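DegV family protein (Streptococcus agalactiae, PDB 3LUP) binds a long-chain fatty acid, here elaidic acid, and may take part in lipid transport or fatty acid metabolism. Local coordinates at residues Leu29-Ile34 with Gly265-Thr270; Gly89-Ile92 with Gly98-Gln101; Lys215-Ile220 with Val277-Thr282; Ile232-Ser237 with Asp241-Leu246. All blocks are in the same frame, centred on the assembly; numbering follows the deposited sequence.

Contact 1: residues Leu29-Ile34 with Gly265-Thr270; sequences LDIPII and GGVIAT. With ELA (Elaidic acid), chain B.
Ile31 and Val267 meet at about a right angle and form the centre of this contact. Both branches of Val267 take part. CG2 lies beside the root of Ile31, 3.9 Å from Ile31 CB, and near the carbonyl oxygen of the same residue. CG1 turns toward the branch methyl, with Val267 CG1 3.9 Å from Ile31 CG2. CG1 of Val267 stands anti to its own backbone N (chi1 175°), which carries that methyl to the bound elaidic acid, 4.0 Å from ELA C7. Ile31 CG2 reaches the same chain nearer its carboxylate end, 3.9 Å from ELA C5. The two residues thus touch each other and the ligand together.

Ile33 comes in next to them at a slant. Its CG2 is 4.2 Å from Val267 CG2, and it also faces the backbone of Gly266. Gly266 O receives two bonds from Thr270, one turn further along the helix: one from the backbone N and one from OG1 at 2.6 Å. They arrive from opposite faces of the carbonyl plane. Thr270 OG1 is also bonded to Tyr51 OH, so the hydroxyl links this helix to helix 48-57. Ile268 meets the ligand alone, with CG2 3.5 Å from ELA C13.

Gly265 is the N-cap of helix 266-272, and Glu42 OE1 accepts from Gly266 N. The contact sets the first turn of this helix against the end of the connection after strand 26-29 and the start of strand 33-34, with helix 48-57 packed against both Ile33 and Ala269.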
loop_
_atom_site.group_PDB
_atom_site.type_symbol
_atom_site.label_atom_id
_atom_site.label_comp_id
_atom_site.label_asym_id
_atom_site.label_seq_id
_atom_site.Cartn_x
_atom_site.Cartn_y
_atom_site.Cartn_z
ATOM N N LEU A 29 -2.215 11.369 -6.270
ATOM C CA LEU A 29 -3.308 11.054 -7.190
ATOM C C LEU A 29 -4.435 10.329 -6.463
ATOM O O LEU A 29 -4.165 9.436 -5.662
ATOM C CB LEU A 29 -2.795 10.141 -8.305
ATOM C CG LEU A 29 -2.145 10.701 -9.564
ATOM C CD1 LEU A 29 -1.406 11.986 -9.293
ATOM C CD2 LEU A 29 -1.216 9.661 -10.184
ATOM N N ASP A 30 -5.687 10.687 -6.764
ATOM C CA ASP A 30 -6.843 10.027 -6.148
ATOM C C ASP A 30 -7.246 8.715 -6.812
ATOM O O ASP A 30 -7.227 8.588 -8.036
ATOM C CB ASP A 30 -8.046 10.967 -6.099
ATOM C CG ASP A 30 -7.768 12.229 -5.296
ATOM O OD1 ASP A 30 -7.042 12.166 -4.273
ATOM O OD2 ASP A 30 -8.274 13.299 -5.702
ATOM N N ILE A 31 -7.609 7.740 -5.984
ATOM C CA ILE A 31 -8.165 6.461 -6.455
ATOM C C ILE A 31 -9.671 6.406 -6.210
ATOM O O ILE A 31 -10.114 6.447 -5.069
ATOM C CB ILE A 31 -7.473 5.233 -5.789
ATOM C CG1 ILE A 31 -5.956 5.274 -6.051
ATOM C CG2 ILE A 31 -8.120 3.921 -6.278
ATOM C CD1 ILE A 31 -5.145 4.188 -5.390
ATOM N N PRO A 32 -10.459 6.334 -7.288
ATOM C CA PRO A 32 -11.909 6.250 -7.154
ATOM C C PRO A 32 -12.407 4.902 -6.618
ATOM O O PRO A 32 -11.830 3.854 -6.913
ATOM C CB PRO A 32 -12.404 6.457 -8.592
ATOM C CG PRO A 32 -11.263 7.131 -9.309
ATOM C CD PRO A 32 -10.050 6.497 -8.695
ATOM N N ILE A 33 -13.461 4.950 -5.811
ATOM C CA ILE A 33 -14.183 3.750 -5.439
ATOM C C ILE A 33 -15.556 3.760 -6.122
ATOM O O ILE A 33 -16.201 4.804 -6.233
ATOM C CB ILE A 33 -14.323 3.585 -3.897
ATOM C CG1 ILE A 33 -15.586 4.256 -3.381
ATOM C CG2 ILE A 33 -13.087 4.108 -3.138
ATOM C CD1 ILE A 33 -16.050 3.676 -2.087
ATOM N N ILE A 34 -15.991 2.606 -6.605
ATOM C CA ILE A 34 -17.274 2.529 -7.295
ATOM C C ILE A 34 -18.251 1.661 -6.513
ATOM O O ILE A 34 -18.125 0.429 -6.482
ATOM C CB ILE A 34 -17.143 1.989 -8.749
ATOM C CG1 ILE A 34 -15.962 2.641 -9.486
ATOM C CG2 ILE A 34 -18.441 2.212 -9.512
ATOM C CD1 ILE A 34 -15.290 1.723 -10.507
ATOM N N GLY A 265 -7.945 2.703 4.202
ATOM C CA GLY A 265 -9.045 3.504 3.659
ATOM C C GLY A 265 -9.987 2.614 2.847
ATOM O O GLY A 265 -9.840 1.394 2.848
ATOM N N GLY A 266 -10.953 3.231 2.162
ATOM C CA GLY A 266 -11.994 2.518 1.439
ATOM C C GLY A 266 -11.436 1.774 0.249
ATOM O O GLY A 266 -11.979 0.751 -0.172
ATOM N N VAL A 267 -10.334 2.283 -0.290
ATOM C CA VAL A 267 -9.665 1.650 -1.423
ATOM C C VAL A 267 -9.274 0.204 -1.088
ATOM O O VAL A 267 -9.695 -0.719 -1.783
ATOM C CB VAL A 267 -8.468 2.498 -1.914
ATOM C CG1 VAL A 267 -7.706 1.777 -2.997
ATOM C CG2 VAL A 267 -8.970 3.861 -2.436
ATOM N N ILE A 268 -8.525 0.015 0.002
ATOM C CA ILE A 268 -8.056 -1.310 0.434
ATOM C C ILE A 268 -9.118 -2.107 1.198
ATOM O O ILE A 268 -9.200 -3.311 1.040
ATOM C CB ILE A 268 -6.728 -1.206 1.224
ATOM C CG1 ILE A 268 -5.645 -0.576 0.336
ATOM C CG2 ILE A 268 -6.270 -2.571 1.695
ATOM C CD1 ILE A 268 -4.430 -0.038 1.072
ATOM N N ALA A 269 -9.946 -1.445 1.998
ATOM C CA ALA A 269 -11.128 -2.077 2.584
ATOM C C ALA A 269 -11.999 -2.768 1.507
ATOM O O ALA A 269 -12.430 -3.904 1.681
ATOM C CB ALA A 269 -11.934 -1.064 3.355
ATOM N N THR A 270 -12.228 -2.090 0.390
ATOM C CA THR A 270 -12.896 -2.696 -0.767
ATOM C C THR A 270 -12.359 -4.085 -1.153
ATOM O O THR A 270 -13.135 -4.984 -1.459
ATOM C CB THR A 270 -12.859 -1.749 -2.013
ATOM O OG1 THR A 270 -13.611 -0.558 -1.742
ATOM C CG2 THR A 270 -13.452 -2.424 -3.246
HETATM C CA ELA B . -7.611 -1.243 -10.303
HETATM C C ELA B . -8.701 -1.682 -11.287
HETATM O O ELA B . -9.768 -2.258 -10.921
HETATM C C3 ELA B . -8.071 -0.188 -9.299
HETATM C C4 ELA B . -6.886 0.427 -8.562
HETATM C C5 ELA B . -6.999 0.289 -7.031
HETATM C C6 ELA B . -6.468 -1.067 -6.546
HETATM C C7 ELA B . -6.843 -1.497 -5.132
HETATM C C8 ELA B . -6.282 -2.896 -4.846
HETATM C C9 ELA B . -5.834 -3.036 -3.397
HETATM C C10 ELA B . -5.506 -4.354 -2.801
HETATM C C11 ELA B . -5.614 -4.544 -1.302
HETATM C C12 ELA B . -4.379 -5.203 -0.701
HETATM C C13 ELA B . -3.561 -4.269 0.174
HETATM C C14 ELA B . -2.843 -4.986 1.309
HETATM C C15 ELA B . -2.121 -3.965 2.201
HETATM C C16 ELA B . -1.116 -4.590 3.170
HETATM C C17 ELA B . 0.302 -4.107 2.880
HETATM C C18 ELA B . 1.118 -3.898 4.150
HETATM O OXT ELA B . -8.521 -1.483 -12.510
#

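Contact 2: residues Gly89-Ile92 with Gly98-Gln101; sequences GLFI and GFWQ
A water bridges Ile92 and Trp100: it lies 2.8 Å from Ile92 O and accepts from Trp100 N at 2.9 Å. The N-H belongs to the first turn of helix 99-103, which follows the N-cap residue Gly98. The water thus joins the start of the helix to the loop. Trp100 CB also approaches Ile92 O, at 4.4 Å, while the indole NE1 is bonded to Phe117 O.

Beside this bridge the two phenylalanines form a T-shaped (edge-to-face) pair. The rings of Phe91 and Phe99 are nearly perpendicular, with planes at 85° and centroids 5.3 Å apart. Phe99 supplies the edge. Its CE1 stands over one face of Phe91, toward the rim near CG, and Phe99 CE1 to Phe91 CG is 3.8 Å. The neighbouring edge atom, Phe99 CD1, lies 4.1 Å from Phe91 CB. The Phe99 ring gets there because CG is anti to the backbone N (chi1 -175°), which swings it from the helix toward the loop.

The loop backbone is held by side chains from other parts of the domain: Thr120 OG1 bonds Phe91 O, and Asp11 OD2 accepts from Ile92 N. Ile92 in turn touches the bound elaidic acid. This is a strand-to-helix connection just past the C-terminal end of strand 86-89 in a parallel sheet, and here that loop forms part of the fatty acid pocket.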
loop_
_atom_site.group_PDB
_atom_site.type_symbol
_atom_site.label_atom_id
_atom_site.label_comp_id
_atom_site.label_asym_id
_atom_site.label_seq_id
_atom_site.Cartn_x
_atom_site.Cartn_y
_atom_site.Cartn_z
ATOM N N GLY A 89 7.891 8.496 -9.129
ATOM C CA GLY A 89 6.506 8.057 -8.964
ATOM C C GLY A 89 6.483 6.721 -8.250
ATOM O O GLY A 89 7.001 5.718 -8.772
ATOM N N LEU A 90 5.905 6.727 -7.045
ATOM C CA LEU A 90 5.798 5.536 -6.179
ATOM C C LEU A 90 4.328 5.161 -5.913
ATOM O O LEU A 90 3.707 5.595 -4.931
ATOM C CB LEU A 90 6.545 5.753 -4.863
ATOM C CG LEU A 90 8.064 5.894 -4.924
ATOM C CD1 LEU A 90 8.600 6.205 -3.533
ATOM C CD2 LEU A 90 8.715 4.641 -5.482
ATOM N N PHE A 91 3.788 4.355 -6.820
ATOM C CA PHE A 91 2.380 4.018 -6.804
ATOM C C PHE A 91 2.135 2.582 -6.352
ATOM O O PHE A 91 3.066 1.759 -6.280
ATOM C CB PHE A 91 1.774 4.228 -8.191
ATOM C CG PHE A 91 2.059 5.578 -8.776
ATOM C CD1 PHE A 91 1.391 6.708 -8.303
ATOM C CD2 PHE A 91 3.000 5.718 -9.794
ATOM C CE1 PHE A 91 1.664 7.960 -8.823
ATOM C CE2 PHE A 91 3.274 6.954 -10.336
ATOM C CZ PHE A 91 2.610 8.091 -9.848
ATOM N N ILE A 92 0.865 2.312 -6.047
ATOM C CA ILE A 92 0.328 0.976 -5.803
ATOM C C ILE A 92 0.982 -0.154 -6.659
ATOM O O ILE A 92 1.273 0.030 -7.853
ATOM C CB ILE A 92 -1.222 1.031 -5.971
ATOM C CG1 ILE A 92 -1.894 -0.269 -5.546
ATOM C CG2 ILE A 92 -1.620 1.396 -7.398
ATOM C CD1 ILE A 92 -3.302 -0.066 -4.994
ATOM N N GLY A 98 -3.252 -2.538 -12.736
ATOM C CA GLY A 98 -2.483 -2.341 -13.957
ATOM C C GLY A 98 -2.085 -0.903 -14.181
ATOM O O GLY A 98 -1.691 -0.526 -15.282
ATOM N N PHE A 99 -2.181 -0.091 -13.136
ATOM C CA PHE A 99 -1.835 1.318 -13.221
ATOM C C PHE A 99 -0.355 1.521 -13.509
ATOM O O PHE A 99 0.010 2.305 -14.387
ATOM C CB PHE A 99 -2.227 2.044 -11.938
ATOM C CG PHE A 99 -2.005 3.517 -11.998
ATOM C CD1 PHE A 99 -1.128 4.130 -11.128
ATOM C CD2 PHE A 99 -2.661 4.289 -12.938
ATOM C CE1 PHE A 99 -0.916 5.512 -11.184
ATOM C CE2 PHE A 99 -2.453 5.663 -13.010
ATOM C CZ PHE A 99 -1.573 6.283 -12.135
ATOM N N TRP A 100 0.489 0.807 -12.767
ATOM C CA TRP A 100 1.929 0.828 -12.991
ATOM C C TRP A 100 2.306 0.539 -14.455
ATOM O O TRP A 100 3.045 1.302 -15.081
ATOM C CB TRP A 100 2.631 -0.147 -12.061
ATOM C CG TRP A 100 4.092 -0.081 -12.232
ATOM C CD1 TRP A 100 4.954 0.774 -11.605
ATOM C CD2 TRP A 100 4.888 -0.882 -13.114
ATOM N NE1 TRP A 100 6.236 0.551 -12.043
ATOM C CE2 TRP A 100 6.225 -0.463 -12.963
ATOM C CE3 TRP A 100 4.600 -1.925 -14.012
ATOM C CZ2 TRP A 100 7.279 -1.042 -13.685
ATOM C CZ3 TRP A 100 5.650 -2.505 -14.733
ATOM C CH2 TRP A 100 6.968 -2.058 -14.566
ATOM N N GLN A 101 1.796 -0.558 -15.007
ATOM C CA GLN A 101 2.061 -0.877 -16.399
ATOM C C GLN A 101 1.481 0.163 -17.346
ATOM O O GLN A 101 2.080 0.469 -18.394
ATOM C CB GLN A 101 1.530 -2.251 -16.752
ATOM C CG GLN A 101 2.261 -2.834 -17.942
ATOM C CD GLN A 101 2.307 -4.356 -17.935
ATOM O OE1 GLN A 101 1.940 -4.987 -18.930
ATOM N NE2 GLN A 101 2.771 -4.954 -16.822
HETATM O O HOH W 1 -0.267 -0.356 -10.168
#

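Contact 3: residues Lys215-Ile220 with Val277-Thr282; sequences KRLAEI and VAFGIT. With ELA (Elaidic acid), chain B.
Leu217 and Ile220 of helix 210-224 hold the ring of Phe279 from two directions. The Leu217 and Phe279 side chains lie alongside each other, pointing opposite ways, and Leu217 CD2 is 3.8 Å from Phe279 CE1. The side chains of Ile220 and Phe279 run at about a right angle, and Ile220 CG2 comes to the ring edge, in its plane, 3.7 Å from Phe279 CZ.

CB of Phe279 already points to the helix. With CG between the backbone N and the carbonyl carbon (chi1 72°), the CE1 and CZ end of the ring lies beside Leu217 and Ile220. Ile220 directs CG2 anti to its backbone N, so that the branch methyl, and not the longer arm, meets the ring. The longer arm serves another group: Ile220 CG1 lies 3.6 Å above one face of the Arg216 guanidinium, toward its rim. Arg216 forms a salt bridge to Glu219, whose NH1-OE1 hydrogen bond is bent and weak, and a second salt bridge from NE to Glu205. The other methyl of Leu217, CD1, rests 4.2 Å from Val277 CG1.

The ring of Phe279 also meets that of Phe161 on the adjacent strand, with the planes nearly parallel. On the strand's other side is the ligand, with Phe279 O 3.4 Å from ELA C18. The axes of 215-220 and 277-282 run parallel, 10.0 Å apart at closest. This is helix-on-sheet packing in an alpha/beta layer, with the far face of the sheet lining the tail end of the fatty acid pocket.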
loop_
_atom_site.group_PDB
_atom_site.type_symbol
_atom_site.label_atom_id
_atom_site.label_comp_id
_atom_site.label_asym_id
_atom_site.label_seq_id
_atom_site.Cartn_x
_atom_site.Cartn_y
_atom_site.Cartn_z
ATOM N N LYS A 215 -0.870 -15.013 16.100
ATOM C CA LYS A 215 0.379 -15.442 16.717
ATOM C C LYS A 215 1.415 -15.709 15.637
ATOM O O LYS A 215 2.565 -15.251 15.728
ATOM C CB LYS A 215 0.175 -16.699 17.565
ATOM C CG LYS A 215 -0.604 -16.485 18.874
ATOM C CD LYS A 215 -0.221 -17.508 19.945
ATOM C CE LYS A 215 -0.933 -18.848 19.741
ATOM N NZ LYS A 215 -0.091 -19.985 20.226
ATOM N N ARG A 216 0.989 -16.423 14.597
ATOM C CA ARG A 216 1.818 -16.653 13.424
ATOM C C ARG A 216 2.302 -15.352 12.739
ATOM O O ARG A 216 3.445 -15.276 12.314
ATOM C CB ARG A 216 1.095 -17.578 12.446
ATOM C CG ARG A 216 1.979 -18.162 11.368
ATOM C CD ARG A 216 2.899 -19.318 11.857
ATOM N NE ARG A 216 3.988 -19.479 10.890
ATOM C CZ ARG A 216 5.178 -18.881 10.977
ATOM N NH1 ARG A 216 5.474 -18.106 12.017
ATOM N NH2 ARG A 216 6.088 -19.066 10.028
ATOM N N LEU A 217 1.453 -14.330 12.649
ATOM C CA LEU A 217 1.885 -13.020 12.141
ATOM C C LEU A 217 3.046 -12.410 12.952
ATOM O O LEU A 217 4.053 -11.966 12.379
ATOM C CB LEU A 217 0.714 -12.030 12.102
ATOM C CG LEU A 217 -0.339 -12.126 10.993
ATOM C CD1 LEU A 217 -1.415 -11.114 11.282
ATOM C CD2 LEU A 217 0.249 -11.914 9.582
ATOM N N ALA A 218 2.897 -12.397 14.279
ATOM C CA ALA A 218 3.960 -11.924 15.173
ATOM C C ALA A 218 5.261 -12.689 14.972
ATOM O O ALA A 218 6.325 -12.086 14.934
ATOM C CB ALA A 218 3.535 -11.992 16.604
ATOM N N GLU A 219 5.185 -14.007 14.820
ATOM C CA GLU A 219 6.390 -14.795 14.562
ATOM C C GLU A 219 7.043 -14.430 13.231
ATOM O O GLU A 219 8.278 -14.377 13.129
ATOM C CB GLU A 219 6.092 -16.288 14.626
ATOM C CG GLU A 219 5.912 -16.807 16.048
ATOM C CD GLU A 219 5.158 -18.128 16.104
ATOM O OE1 GLU A 219 5.106 -18.839 15.070
ATOM O OE2 GLU A 219 4.608 -18.457 17.184
ATOM N N ILE A 220 6.209 -14.145 12.232
ATOM C CA ILE A 220 6.679 -13.815 10.891
ATOM C C ILE A 220 7.416 -12.485 10.884
ATOM O O ILE A 220 8.460 -12.360 10.243
ATOM C CB ILE A 220 5.528 -13.800 9.869
ATOM C CG1 ILE A 220 5.026 -15.224 9.611
ATOM C CG2 ILE A 220 5.997 -13.218 8.562
ATOM C CD1 ILE A 220 3.786 -15.315 8.758
ATOM N N VAL A 277 -6.777 -7.530 9.100
ATOM C CA VAL A 277 -5.573 -7.070 9.823
ATOM C C VAL A 277 -4.331 -7.477 9.028
ATOM O O VAL A 277 -4.303 -8.538 8.389
ATOM C CB VAL A 277 -5.509 -7.591 11.306
ATOM C CG1 VAL A 277 -5.001 -9.011 11.367
ATOM C CG2 VAL A 277 -4.625 -6.704 12.170
ATOM N N ALA A 278 -3.317 -6.616 9.046
ATOM C CA ALA A 278 -2.108 -6.813 8.247
ATOM C C ALA A 278 -0.925 -6.214 8.964
ATOM O O ALA A 278 -1.089 -5.437 9.903
ATOM C CB ALA A 278 -2.255 -6.159 6.897
ATOM N N PHE A 279 0.275 -6.569 8.530
ATOM C CA PHE A 279 1.420 -5.745 8.867
ATOM C C PHE A 279 2.205 -5.411 7.602
ATOM O O PHE A 279 2.103 -6.113 6.589
ATOM C CB PHE A 279 2.310 -6.371 9.962
ATOM C CG PHE A 279 3.123 -7.554 9.503
ATOM C CD1 PHE A 279 2.715 -8.850 9.810
ATOM C CD2 PHE A 279 4.294 -7.375 8.796
ATOM C CE1 PHE A 279 3.455 -9.958 9.402
ATOM C CE2 PHE A 279 5.046 -8.465 8.380
ATOM C CZ PHE A 279 4.626 -9.769 8.684
ATOM N N GLY A 280 2.972 -4.327 7.666
ATOM C CA GLY A 280 3.932 -4.007 6.626
ATOM C C GLY A 280 5.207 -3.531 7.286
ATOM O O GLY A 280 5.143 -2.782 8.278
ATOM N N ILE A 281 6.349 -3.985 6.756
ATOM C CA ILE A 281 7.659 -3.516 7.201
ATOM C C ILE A 281 8.407 -2.794 6.075
ATOM O O ILE A 281 8.239 -3.112 4.889
ATOM C CB ILE A 281 8.548 -4.650 7.806
ATOM C CG1 ILE A 281 9.091 -5.577 6.708
ATOM C CG2 ILE A 281 7.812 -5.391 8.966
ATOM C CD1 ILE A 281 10.024 -6.669 7.193
ATOM N N THR A 282 9.217 -1.817 6.466
ATOM C CA THR A 282 10.010 -1.041 5.540
ATOM C C THR A 282 11.363 -0.828 6.182
ATOM O O THR A 282 11.423 -0.487 7.364
ATOM C CB THR A 282 9.388 0.355 5.285
ATOM O OG1 THR A 282 8.030 0.199 4.890
ATOM C CG2 THR A 282 10.126 1.094 4.194
HETATM C CA ELA B . -7.611 -1.243 -10.303
HETATM C C ELA B . -8.701 -1.682 -11.287
HETATM O O ELA B . -9.768 -2.258 -10.921
HETATM C C3 ELA B . -8.071 -0.188 -9.299
HETATM C C4 ELA B . -6.886 0.427 -8.562
HETATM C C5 ELA B . -6.999 0.289 -7.031
HETATM C C6 ELA B . -6.468 -1.067 -6.546
HETATM C C7 ELA B . -6.843 -1.497 -5.132
HETATM C C8 ELA B . -6.282 -2.896 -4.846
HETATM C C9 ELA B . -5.834 -3.036 -3.397
HETATM C C10 ELA B . -5.506 -4.354 -2.801
HETATM C C11 ELA B . -5.614 -4.544 -1.302
HETATM C C12 ELA B . -4.379 -5.203 -0.701
HETATM C C13 ELA B . -3.561 -4.269 0.174
HETATM C C14 ELA B . -2.843 -4.986 1.309
HETATM C C15 ELA B . -2.121 -3.965 2.201
HETATM C C16 ELA B . -1.116 -4.590 3.170
HETATM C C17 ELA B . 0.302 -4.107 2.880
HETATM C C18 ELA B . 1.118 -3.898 4.150
HETATM O OXT ELA B . -8.521 -1.483 -12.510
#

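Contact 4: residues Ile232-Ser237 with Asp241-Leu246; sequences IAIIHS and DKAEQL
Ile234 points its CB at the helix and meets it with both of its branches. The first branch atom, CG2, is anti to the backbone N (chi1 of CG1 -55°) and lies against Ala243. Ile234 CG2 to Ala243 CB is 3.6 Å, and the CA of the alanine is only slightly farther. The same methyl also meets Leu246, with Ile234 CG2 4.1 Å from Leu246 CD2. CG1 then leads the chain on, nearly extended, to CD1. That tip reaches the helix backbone, where Ile234 CD1 is 3.8 Å from Ala243 O.

His236, two residues on along the strand, shares the alanine. Its CD2 is 3.9 Å from Ala243 CB, and the methyl meets the ring obliquely. Ring atom ND1 is hydrogen-bonded to Ala239 N in the turn between strand and helix, which helps fix the ring's rotation. Leu246 also touches Leu217 and Ala218 of helix 210-224, so the two helices pack together over the sheet.

Ile235 points away from the helix and touches the elaidic acid. Segments 232-236 and 241-246 run nearly antiparallel, their axes 8.4 Å apart at closest. Strand 230-236 and helix 240-252 are the first two elements of a beta-alpha-beta crossover that ends in the parallel strand 259-263, with the helix on one face of the sheet and the fatty acid on the other.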
loop_
_atom_site.group_PDB
_atom_site.type_symbol
_atom_site.label_atom_id
_atom_site.label_comp_id
_atom_site.label_asym_id
_atom_site.label_seq_id
_atom_site.Cartn_x
_atom_site.Cartn_y
_atom_site.Cartn_z
ATOM N N ILE A 232 7.857 -0.715 11.387
ATOM C CA ILE A 232 6.776 -1.719 11.365
ATOM C C ILE A 232 5.381 -1.102 11.574
ATOM O O ILE A 232 5.179 -0.288 12.480
ATOM C CB ILE A 232 6.988 -2.868 12.396
ATOM C CG1 ILE A 232 8.437 -3.340 12.399
ATOM C CG2 ILE A 232 6.068 -4.055 12.092
ATOM C CD1 ILE A 232 8.792 -4.187 13.595
ATOM N N ALA A 233 4.424 -1.507 10.739
ATOM C CA ALA A 233 3.085 -0.948 10.775
ATOM C C ALA A 233 2.072 -2.077 10.914
ATOM O O ALA A 233 2.097 -3.028 10.132
ATOM C CB ALA A 233 2.818 -0.145 9.495
ATOM N N ILE A 234 1.203 -1.988 11.920
ATOM C CA ILE A 234 0.032 -2.848 11.972
ATOM C C ILE A 234 -1.127 -2.055 11.382
ATOM O O ILE A 234 -1.390 -0.916 11.780
ATOM C CB ILE A 234 -0.325 -3.269 13.392
ATOM C CG1 ILE A 234 0.871 -3.930 14.068
ATOM C CG2 ILE A 234 -1.535 -4.211 13.374
ATOM C CD1 ILE A 234 0.755 -3.960 15.583
ATOM N N ILE A 235 -1.808 -2.648 10.416
ATOM C CA ILE A 235 -2.817 -1.924 9.658
ATOM C C ILE A 235 -4.099 -2.744 9.677
ATOM O O ILE A 235 -4.047 -3.956 9.537
ATOM C CB ILE A 235 -2.355 -1.678 8.205
ATOM C CG1 ILE A 235 -0.870 -1.292 8.172
ATOM C CG2 ILE A 235 -3.215 -0.609 7.538
ATOM C CD1 ILE A 235 -0.074 -2.013 7.109
ATOM N N HIS A 236 -5.241 -2.093 9.870
ATOM C CA HIS A 236 -6.497 -2.806 9.966
ATOM C C HIS A 236 -7.654 -2.047 9.341
ATOM O O HIS A 236 -7.635 -0.812 9.263
ATOM C CB HIS A 236 -6.813 -3.107 11.432
ATOM C CG HIS A 236 -7.110 -1.890 12.239
ATOM N ND1 HIS A 236 -8.394 -1.464 12.494
ATOM C CD2 HIS A 236 -6.289 -0.983 12.817
ATOM C CE1 HIS A 236 -8.353 -0.357 13.212
ATOM N NE2 HIS A 236 -7.087 -0.046 13.426
ATOM N N SER A 237 -8.665 -2.789 8.900
ATOM C CA SER A 237 -9.910 -2.183 8.440
ATOM C C SER A 237 -11.005 -2.422 9.487
ATOM O O SER A 237 -11.768 -3.382 9.402
ATOM C CB SER A 237 -10.306 -2.706 7.051
ATOM O OG SER A 237 -10.434 -4.125 7.048
ATOM N N ASP A 241 -9.316 -4.600 17.807
ATOM C CA ASP A 241 -8.934 -5.664 18.718
ATOM C C ASP A 241 -7.893 -6.623 18.143
ATOM O O ASP A 241 -6.994 -7.048 18.870
ATOM C CB ASP A 241 -10.172 -6.432 19.176
ATOM C CG ASP A 241 -10.928 -5.710 20.276
ATOM O OD1 ASP A 241 -10.366 -4.742 20.852
ATOM O OD2 ASP A 241 -12.081 -6.112 20.579
ATOM N N LYS A 242 -8.016 -6.953 16.856
ATOM C CA LYS A 242 -7.051 -7.833 16.192
ATOM C C LYS A 242 -5.677 -7.148 16.092
ATOM O O LYS A 242 -4.634 -7.807 16.193
ATOM C CB LYS A 242 -7.535 -8.319 14.803
ATOM C CG LYS A 242 -9.034 -8.759 14.690
ATOM C CD LYS A 242 -9.328 -9.888 13.648
ATOM C CE LYS A 242 -8.600 -9.682 12.305
ATOM N NZ LYS A 242 -8.749 -10.728 11.205
ATOM N N ALA A 243 -5.678 -5.826 15.923
ATOM C CA ALA A 243 -4.440 -5.041 15.821
ATOM C C ALA A 243 -3.751 -4.818 17.177
ATOM O O ALA A 243 -2.529 -4.894 17.271
ATOM C CB ALA A 243 -4.702 -3.710 15.105
ATOM N N GLU A 244 -4.537 -4.534 18.217
ATOM C CA GLU A 244 -4.009 -4.396 19.580
ATOM C C GLU A 244 -3.436 -5.716 20.064
ATOM O O GLU A 244 -2.410 -5.748 20.725
ATOM C CB GLU A 244 -5.093 -3.946 20.546
ATOM C CG GLU A 244 -5.541 -2.508 20.365
ATOM C CD GLU A 244 -6.563 -2.075 21.425
ATOM O OE1 GLU A 244 -7.141 -2.965 22.118
ATOM O OE2 GLU A 244 -6.792 -0.842 21.562
ATOM N N GLN A 245 -4.121 -6.802 19.723
ATOM C CA GLN A 245 -3.640 -8.148 19.978
ATOM C C GLN A 245 -2.270 -8.357 19.345
ATOM O O GLN A 245 -1.310 -8.686 20.039
ATOM C CB GLN A 245 -4.643 -9.171 19.441
ATOM C CG GLN A 245 -4.115 -10.593 19.321
ATOM C CD GLN A 245 -3.809 -11.241 20.653
ATOM O OE1 GLN A 245 -4.149 -10.722 21.710
ATOM N NE2 GLN A 245 -3.163 -12.390 20.604
ATOM N N LEU A 246 -2.180 -8.156 18.029
ATOM C CA LEU A 246 -0.922 -8.323 17.320
ATOM C C LEU A 246 0.144 -7.386 17.872
ATOM O O LEU A 246 1.309 -7.766 17.979
ATOM C CB LEU A 246 -1.107 -8.104 15.822
ATOM C CG LEU A 246 0.116 -8.257 14.903
ATOM C CD1 LEU A 246 0.971 -9.545 15.127
ATOM C CD2 LEU A 246 -0.349 -8.118 13.443
#

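In the fold
The contacts fall into two groups around the bound fatty acid. Contacts 1 and 2 have centres about 15 Å apart and meet through Leu29, which packs on Phe91 and Phe99 next to the parallel sheet. Contacts 3 and 4 have centres about 9 Å apart and share the mixed sheet, where strands 277-283 and 230-236 are antiparallel neighbours. The centres of contacts 2 and 4 are about 26 Å apart. Along the chain, contacts 2 and 4 are nested inside the loop closed by contact 1, and contact 3 crosses it. Contact 1 joins helix 266-272, which precedes strand 277-283 of the mixed sheet, to the segment following strand 26-29; the elaidic acid lies between the two parts.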